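Long-range contacts in ethylbenzene dehydrogenase alpha-subunit (Aromatoleum aromaticum, PDB 2IVF), which binds molybdenum, MGD, MD1 and an iron/sulfur cluster as the alpha subunit of an enzyme of the molybdopterin oxidoreductase family: residues P835-D840 and R967-S972; G839-K844 and K893-F898. One frame throughout, in Å; residues are numbered along the deposited sequence.

Contact 1 of 2, residues P835-D840 and R967-S972; sequences PMVGGD and RGVRVS. With MD1 (phosphoric acid 4-(2-amino-4-oxo-3,4,5,6,-tetrahydro-pteridin-6-yl)-2-hydroxy-3,4-dimercapto-but-3-en-yl ester guanylate ester), chain N.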
loop_
_atom_site.group_PDB
_atom_site.type_symbol
_atom_site.label_atom_id
_atom_site.label_comp_id
_atom_site.label_asym_id
_atom_site.label_seq_id
_atom_site.Cartn_x
_atom_site.Cartn_y
_atom_site.Cartn_z
ATOM N N PRO A 835 -6.114 -27.036 10.207
ATOM C CA PRO A 835 -6.886 -28.085 9.562
ATOM C C PRO A 835 -6.614 -28.133 8.053
ATOM O O PRO A 835 -6.217 -27.133 7.476
ATOM C CB PRO A 835 -8.304 -27.649 9.840
ATOM C CG PRO A 835 -8.218 -26.995 11.143
ATOM C CD PRO A 835 -6.989 -26.153 10.997
ATOM N N MET A 836 -6.762 -29.299 7.453
ATOM C CA MET A 836 -6.498 -29.492 6.025
ATOM C C MET A 836 -7.681 -28.987 5.201
ATOM O O MET A 836 -8.311 -29.705 4.443
ATOM C CB MET A 836 -6.164 -30.973 5.737
ATOM C CG MET A 836 -4.711 -31.304 6.203
ATOM S SD MET A 836 -4.255 -33.010 5.889
ATOM C CE MET A 836 -3.685 -32.810 4.192
ATOM N N VAL A 837 -7.980 -27.704 5.383
ATOM C CA VAL A 837 -9.021 -27.034 4.622
ATOM C C VAL A 837 -8.628 -27.033 3.140
ATOM O O VAL A 837 -7.547 -26.554 2.790
ATOM C CB VAL A 837 -9.196 -25.576 5.060
ATOM C CG1 VAL A 837 -10.391 -24.927 4.332
ATOM C CG2 VAL A 837 -9.289 -25.436 6.632
ATOM N N GLY A 838 -9.532 -27.525 2.286
ATOM C CA GLY A 838 -9.286 -27.640 0.865
ATOM C C GLY A 838 -8.840 -29.023 0.431
ATOM O O GLY A 838 -8.801 -29.305 -0.759
ATOM N N GLY A 839 -8.460 -29.867 1.373
ATOM C CA GLY A 839 -8.064 -31.254 1.050
ATOM C C GLY A 839 -6.572 -31.384 1.226
ATOM O O GLY A 839 -5.907 -30.477 1.714
ATOM N N ASP A 840 -6.040 -32.521 0.830
ATOM C CA ASP A 840 -4.664 -32.817 1.049
ATOM C C ASP A 840 -3.855 -32.327 -0.135
ATOM O O ASP A 840 -3.617 -33.063 -1.107
ATOM C CB ASP A 840 -4.485 -34.323 1.224
ATOM C CG ASP A 840 -3.059 -34.674 1.597
ATOM O OD1 ASP A 840 -2.276 -33.734 1.844
ATOM O OD2 ASP A 840 -2.728 -35.857 1.605
ATOM N N ARG A 967 -5.925 -18.438 6.244
ATOM C CA ARG A 967 -4.501 -18.501 6.291
ATOM C C ARG A 967 -4.108 -19.954 6.554
ATOM O O ARG A 967 -4.466 -20.547 7.607
ATOM C CB ARG A 967 -3.971 -17.567 7.395
ATOM C CG ARG A 967 -4.336 -16.101 7.261
ATOM C CD ARG A 967 -3.501 -15.449 6.129
ATOM N NE ARG A 967 -3.518 -13.995 6.150
ATOM C CZ ARG A 967 -4.298 -13.212 5.417
ATOM N NH1 ARG A 967 -5.174 -13.707 4.561
ATOM N NH2 ARG A 967 -4.183 -11.900 5.527
ATOM N N GLY A 968 -3.428 -20.559 5.574
ATOM C CA GLY A 968 -2.974 -21.915 5.699
ATOM C C GLY A 968 -3.864 -22.909 4.986
ATOM O O GLY A 968 -3.652 -24.107 5.069
ATOM N N VAL A 969 -4.886 -22.412 4.284
ATOM C CA VAL A 969 -5.680 -23.274 3.440
ATOM C C VAL A 969 -4.744 -24.000 2.471
ATOM O O VAL A 969 -3.697 -23.466 2.042
ATOM C CB VAL A 969 -6.783 -22.497 2.735
ATOM C CG1 VAL A 969 -7.424 -23.327 1.549
ATOM C CG2 VAL A 969 -7.870 -22.124 3.788
ATOM N N ARG A 970 -5.104 -25.224 2.155
ATOM C CA ARG A 970 -4.310 -26.026 1.277
ATOM C C ARG A 970 -4.627 -25.745 -0.179
ATOM O O ARG A 970 -5.786 -25.750 -0.588
ATOM C CB ARG A 970 -4.566 -27.506 1.544
ATOM C CG ARG A 970 -4.162 -27.964 2.941
ATOM C CD ARG A 970 -2.761 -27.522 3.341
ATOM N NE ARG A 970 -2.271 -28.099 4.599
ATOM C CZ ARG A 970 -1.601 -29.264 4.700
ATOM N NH1 ARG A 970 -1.327 -30.031 3.647
ATOM N NH2 ARG A 970 -1.179 -29.699 5.882
ATOM N N VAL A 971 -3.573 -25.583 -0.970
ATOM C CA VAL A 971 -3.693 -25.505 -2.408
ATOM C C VAL A 971 -2.598 -26.322 -3.061
ATOM O O VAL A 971 -1.573 -26.560 -2.460
ATOM C CB VAL A 971 -3.603 -24.073 -2.920
ATOM C CG1 VAL A 971 -4.746 -23.260 -2.315
ATOM C CG2 VAL A 971 -2.208 -23.450 -2.651
ATOM N N SER A 972 -2.885 -26.801 -4.269
ATOM C CA SER A 972 -1.882 -27.337 -5.190
ATOM C C SER A 972 -1.601 -26.251 -6.239
ATOM O O SER A 972 -2.433 -25.402 -6.470
ATOM C CB SER A 972 -2.430 -28.588 -5.841
ATOM O OG SER A 972 -2.207 -29.747 -5.041
HETATM P PB MD1 N . -14.029 -4.738 1.743
HETATM O O3B MD1 N . -13.039 -4.008 0.748
HETATM O O1B MD1 N . -14.443 -3.736 2.759
HETATM O O2B MD1 N . -14.997 -5.616 1.048
HETATM O O3A MD1 N . -13.039 -5.743 2.469
HETATM C C10 MD1 N . -12.316 -5.400 3.671
HETATM C C11 MD1 N . -11.381 -6.579 3.885
HETATM O O11 MD1 N . -10.299 -6.342 2.921
HETATM C C12 MD1 N . -10.799 -6.540 5.272
HETATM S S12 MD1 N . -10.856 -5.129 6.237
HETATM C C13 MD1 N . -10.133 -7.620 5.795
HETATM S S13 MD1 N . -9.423 -7.590 7.325
HETATM C C14 MD1 N . -10.009 -8.907 5.072
HETATM N N15 MD1 N . -8.707 -9.388 4.754
HETATM C C16 MD1 N . -8.528 -10.502 3.977
HETATM C C15 MD1 N . -7.236 -10.968 3.821
HETATM O O14 MD1 N . -6.259 -10.399 4.380
HETATM N N17 MD1 N . -7.108 -12.022 2.977
HETATM C C17 MD1 N . -8.214 -12.629 2.380
HETATM N N16 MD1 N . -7.970 -13.669 1.595
HETATM N N18 MD1 N . -9.460 -12.177 2.593
HETATM C C20 MD1 N . -9.621 -11.137 3.383
HETATM N N8 MD1 N . -10.883 -10.707 3.644
HETATM C C7 MD1 N . -11.212 -9.542 4.421
HETATM P PA MD1 N . -13.149 -3.584 -0.800
HETATM O O1A MD1 N . -12.179 -2.458 -0.959
HETATM O O2A MD1 N . -12.920 -4.796 -1.619
HETATM O "O5'" MD1 N . -14.628 -3.078 -1.027
HETATM C "C5'" MD1 N . -14.963 -1.825 -0.441
HETATM C "C4'" MD1 N . -15.600 -0.962 -1.451
HETATM O "O4'" MD1 N . -15.724 0.291 -0.789
HETATM C "C1'" MD1 N . -15.657 1.254 -1.841
HETATM N N9 MD1 N . -15.353 2.621 -1.394
HETATM C C4 MD1 N . -16.263 3.581 -1.331
HETATM N N3 MD1 N . -17.587 3.535 -1.613
HETATM C C2 MD1 N . -18.340 4.626 -1.468
HETATM N N2 MD1 N . -19.673 4.587 -1.734
HETATM N N1 MD1 N . -17.715 5.805 -1.110
HETATM C C6 MD1 N . -16.379 5.921 -0.813
HETATM O O6 MD1 N . -15.937 7.006 -0.434
HETATM C C5 MD1 N . -15.608 4.753 -0.918
HETATM N N7 MD1 N . -14.323 4.460 -0.752
HETATM C C8 MD1 N . -14.185 3.161 -1.033
HETATM C "C2'" MD1 N . -14.536 0.757 -2.749
HETATM O "O2'" MD1 N . -14.633 1.240 -4.111
HETATM C "C3'" MD1 N . -14.634 -0.771 -2.626
HETATM O "O3'" MD1 N . -15.188 -1.380 -3.822
HETATM O O HOH W 1 -3.718 -26.568 6.248
HETATM O O HOH W 2 0.073 -33.111 3.293
#
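Met-836 lays its CG over one face of the Arg-970 guanidinium, 3.9 Å above the plane and offset toward the rim. Arg-970 NE, in the same group, donates to a water that in turn donates to Pro-835 O and Gly-968 O. Val-837 makes the direct backbone link: Arg-970 N donates to Val-837 O at 2.9 Å. Val-837 CG1, anti to the backbone N (chi1 -175°), packs against Val-969 CG2 at 3.8 Å. Met-836 to Gly-839 form a type II beta turn, closed by Gly-839 N to Met-836 O (3.1 Å), with Gly-838 at the positive phi of its third position. The turn lies on strand 969-975, part of a six-stranded sheet consistent with the double-psi beta-barrel clan of the dinucleotide-binding domain. Gly-839 O rests 3.3 Å from Arg-970 CB. Asp-840 approaches Arg-970 NH1 only loosely, beyond salt-bridge range; a water donates to Asp-840 OD1, whose position is uncertain, and accepts only weakly from NH1, which bonds instead to His-841 O. At the inner end of the second segment, Arg-967 NH2 donates to MD1 O14 in the guanidinium plane (2.8 Å) and also forms a salt bridge to MGD O2B.

Contact 2 of 2, residues G839-K844 and K893-F898; sequences GDHPFK and KLFNDF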
loop_
_atom_site.group_PDB
_atom_site.type_symbol
_atom_site.label_atom_id
_atom_site.label_comp_id
_atom_site.label_asym_id
_atom_site.label_seq_id
_atom_site.Cartn_x
_atom_site.Cartn_y
_atom_site.Cartn_z
ATOM N N GLY A 839 -8.460 -29.867 1.373
ATOM C CA GLY A 839 -8.064 -31.254 1.050
ATOM C C GLY A 839 -6.572 -31.384 1.226
ATOM O O GLY A 839 -5.907 -30.477 1.714
ATOM N N ASP A 840 -6.040 -32.521 0.830
ATOM C CA ASP A 840 -4.664 -32.817 1.049
ATOM C C ASP A 840 -3.855 -32.327 -0.135
ATOM O O ASP A 840 -3.617 -33.063 -1.107
ATOM C CB ASP A 840 -4.485 -34.323 1.224
ATOM C CG ASP A 840 -3.059 -34.674 1.597
ATOM O OD1 ASP A 840 -2.276 -33.734 1.844
ATOM O OD2 ASP A 840 -2.728 -35.857 1.605
ATOM N N HIS A 841 -3.436 -31.077 -0.050
ATOM C CA HIS A 841 -2.678 -30.434 -1.082
ATOM C C HIS A 841 -1.492 -29.862 -0.386
ATOM O O HIS A 841 -1.573 -29.536 0.788
ATOM C CB HIS A 841 -3.511 -29.328 -1.764
ATOM C CG HIS A 841 -4.614 -29.864 -2.631
ATOM N ND1 HIS A 841 -5.917 -29.985 -2.191
ATOM C CD2 HIS A 841 -4.599 -30.349 -3.885
ATOM C CE1 HIS A 841 -6.648 -30.544 -3.135
ATOM N NE2 HIS A 841 -5.876 -30.767 -4.180
ATOM N N PRO A 842 -0.379 -29.750 -1.096
ATOM C CA PRO A 842 0.877 -29.517 -0.412
ATOM C C PRO A 842 1.244 -28.093 -0.032
ATOM O O PRO A 842 2.074 -27.955 0.856
ATOM C CB PRO A 842 1.905 -30.080 -1.387
ATOM C CG PRO A 842 1.358 -29.784 -2.660
ATOM C CD PRO A 842 -0.162 -29.884 -2.537
ATOM N N PHE A 843 0.662 -27.049 -0.636
ATOM C CA PHE A 843 1.038 -25.700 -0.236
ATOM C C PHE A 843 0.048 -25.209 0.805
ATOM O O PHE A 843 -1.116 -25.596 0.804
ATOM C CB PHE A 843 1.070 -24.697 -1.388
ATOM C CG PHE A 843 2.139 -24.975 -2.394
ATOM C CD1 PHE A 843 1.937 -25.942 -3.358
ATOM C CD2 PHE A 843 3.375 -24.302 -2.352
ATOM C CE1 PHE A 843 2.928 -26.229 -4.292
ATOM C CE2 PHE A 843 4.365 -24.590 -3.285
ATOM C CZ PHE A 843 4.138 -25.531 -4.254
ATOM N N LYS A 844 0.542 -24.384 1.703
ATOM C CA LYS A 844 -0.295 -23.599 2.609
ATOM C C LYS A 844 -0.303 -22.174 2.106
ATOM O O LYS A 844 0.751 -21.538 1.996
ATOM C CB LYS A 844 0.217 -23.687 4.033
ATOM C CG LYS A 844 -0.217 -24.938 4.733
ATOM C CD LYS A 844 0.033 -24.765 6.218
ATOM C CE LYS A 844 -0.434 -25.944 6.990
ATOM N NZ LYS A 844 -0.153 -25.725 8.424
ATOM N N LYS A 893 -2.100 -22.213 -12.140
ATOM C CA LYS A 893 -3.367 -22.528 -11.501
ATOM C C LYS A 893 -3.097 -22.836 -10.051
ATOM O O LYS A 893 -2.171 -23.598 -9.730
ATOM C CB LYS A 893 -4.075 -23.746 -12.114
ATOM C CG LYS A 893 -4.459 -23.637 -13.533
ATOM C CD LYS A 893 -5.410 -22.496 -13.803
ATOM C CE LYS A 893 -6.113 -22.737 -15.179
ATOM N NZ LYS A 893 -6.968 -21.618 -15.530
ATOM N N LEU A 894 -3.862 -22.198 -9.177
ATOM C CA LEU A 894 -3.978 -22.613 -7.797
ATOM C C LEU A 894 -5.280 -23.358 -7.665
ATOM O O LEU A 894 -6.319 -22.921 -8.212
ATOM C CB LEU A 894 -4.030 -21.430 -6.833
ATOM C CG LEU A 894 -2.805 -20.677 -6.313
ATOM C CD1 LEU A 894 -1.732 -20.587 -7.337
ATOM C CD2 LEU A 894 -3.247 -19.310 -5.717
ATOM N N PHE A 895 -5.257 -24.471 -6.966
ATOM C CA PHE A 895 -6.477 -25.223 -6.828
ATOM C C PHE A 895 -6.493 -26.098 -5.605
ATOM O O PHE A 895 -5.446 -26.482 -5.093
ATOM C CB PHE A 895 -6.750 -26.064 -8.124
ATOM C CG PHE A 895 -5.738 -27.159 -8.389
ATOM C CD1 PHE A 895 -4.515 -26.869 -8.991
ATOM C CD2 PHE A 895 -6.013 -28.467 -8.046
ATOM C CE1 PHE A 895 -3.612 -27.871 -9.237
ATOM C CE2 PHE A 895 -5.105 -29.486 -8.289
ATOM C CZ PHE A 895 -3.905 -29.192 -8.877
ATOM N N ASN A 896 -7.696 -26.492 -5.196
ATOM C CA ASN A 896 -7.819 -27.490 -4.175
ATOM C C ASN A 896 -9.087 -28.257 -4.424
ATOM O O ASN A 896 -9.591 -28.238 -5.555
ATOM C CB ASN A 896 -7.735 -26.879 -2.779
ATOM C CG ASN A 896 -8.809 -25.821 -2.483
ATOM O OD1 ASN A 896 -9.845 -25.744 -3.121
ATOM N ND2 ASN A 896 -8.544 -25.005 -1.486
ATOM N N ASP A 897 -9.586 -28.960 -3.424
ATOM C CA ASP A 897 -10.763 -29.779 -3.633
ATOM C C ASP A 897 -12.029 -28.984 -3.914
ATOM O O ASP A 897 -13.017 -29.547 -4.378
ATOM C CB ASP A 897 -10.952 -30.758 -2.463
ATOM C CG ASP A 897 -9.923 -31.870 -2.467
ATOM O OD1 ASP A 897 -9.079 -31.907 -3.417
ATOM O OD2 ASP A 897 -9.910 -32.673 -1.493
ATOM N N PHE A 898 -12.000 -27.684 -3.692
ATOM C CA PHE A 898 -13.182 -26.860 -3.836
ATOM C C PHE A 898 -13.233 -26.049 -5.116
ATOM O O PHE A 898 -14.270 -25.998 -5.743
ATOM C CB PHE A 898 -13.328 -25.935 -2.641
ATOM C CG PHE A 898 -14.543 -25.106 -2.703
ATOM C CD1 PHE A 898 -15.786 -25.645 -2.445
ATOM C CD2 PHE A 898 -14.455 -23.763 -3.048
ATOM C CE1 PHE A 898 -16.941 -24.856 -2.517
ATOM C CE2 PHE A 898 -15.608 -22.961 -3.124
ATOM C CZ PHE A 898 -16.848 -23.508 -2.863
HETATM O O HOH W 3 -7.772 -34.097 -0.840
#
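His-841 sets one ring face against the backbone of Asn-896, where strand 891-895 runs out into a loop. That strand and 843-846 belong to the same six-stranded mixed sheet, consistent with the double-psi beta-barrel clan of the dinucleotide-binding domain, and strand 969-975 pairs with 891-895 within it. The tight part is a CH-pi contact: Asn-896 CA stands 3.8 Å from the centroid of the His-841 ring, 25° off its normal, while Asn-896 CB touches His-841 ND1 at 3.6 Å. Phe-895 O lies over the same face but higher, 4.1 Å above the plane. ND1 makes a weak hydrogen bond to Gly-838 O. Asn-896 is itself held firmly. Its CG sits between the backbone N and the carbonyl carbon (chi1 59°). Asn-896 OD1 accepts from Phe-898 N at 3.0 Å in an Asx turn, the donor standing 38° out of the amide plane, and ND2 donates to Arg-970 O and Leu-935 O.

No direct hydrogen bond joins the two segments, and the packing thins at the Phe-895 ring, which meets the imidazole obliquely, centroids 5.9 Å apart. Toward solvent, Asp-840 and Asp-897 are both exposed. Here Asp-897 OD2 rests against Gly-839 CA at 3.4 Å; Asp-897 OD1 lies at the edge of the imidazole, but the short approach there is doubtful in the model. A water also links this side: it donates to Asp-897 OD2 at 2.7 Å and accepts from Asp-840 N at 2.9 Å.

Both contacts start from the same loop, sharing Gly-839 and Asp-840, and lay it on neighbouring strands of one sheet: contact 1 on 969-975, contact 2 at the end of 891-895 and on the loop that follows. Both are only partly buried. Contact 1 is the larger (304 against 210 Å²) and the more buried of the two, its second segment running inward to the cofactors; contact 2 lies nearer the surface. Their chemistry differs accordingly: a direct backbone bond, valine packing and an arginine face in contact 1, an imidazole face and a water bridge in contact 2. They are stitched together by probable backbone hydrogen bonds, Asp-897 N to Gly-838 O and Ser-972 N to Phe-895 O.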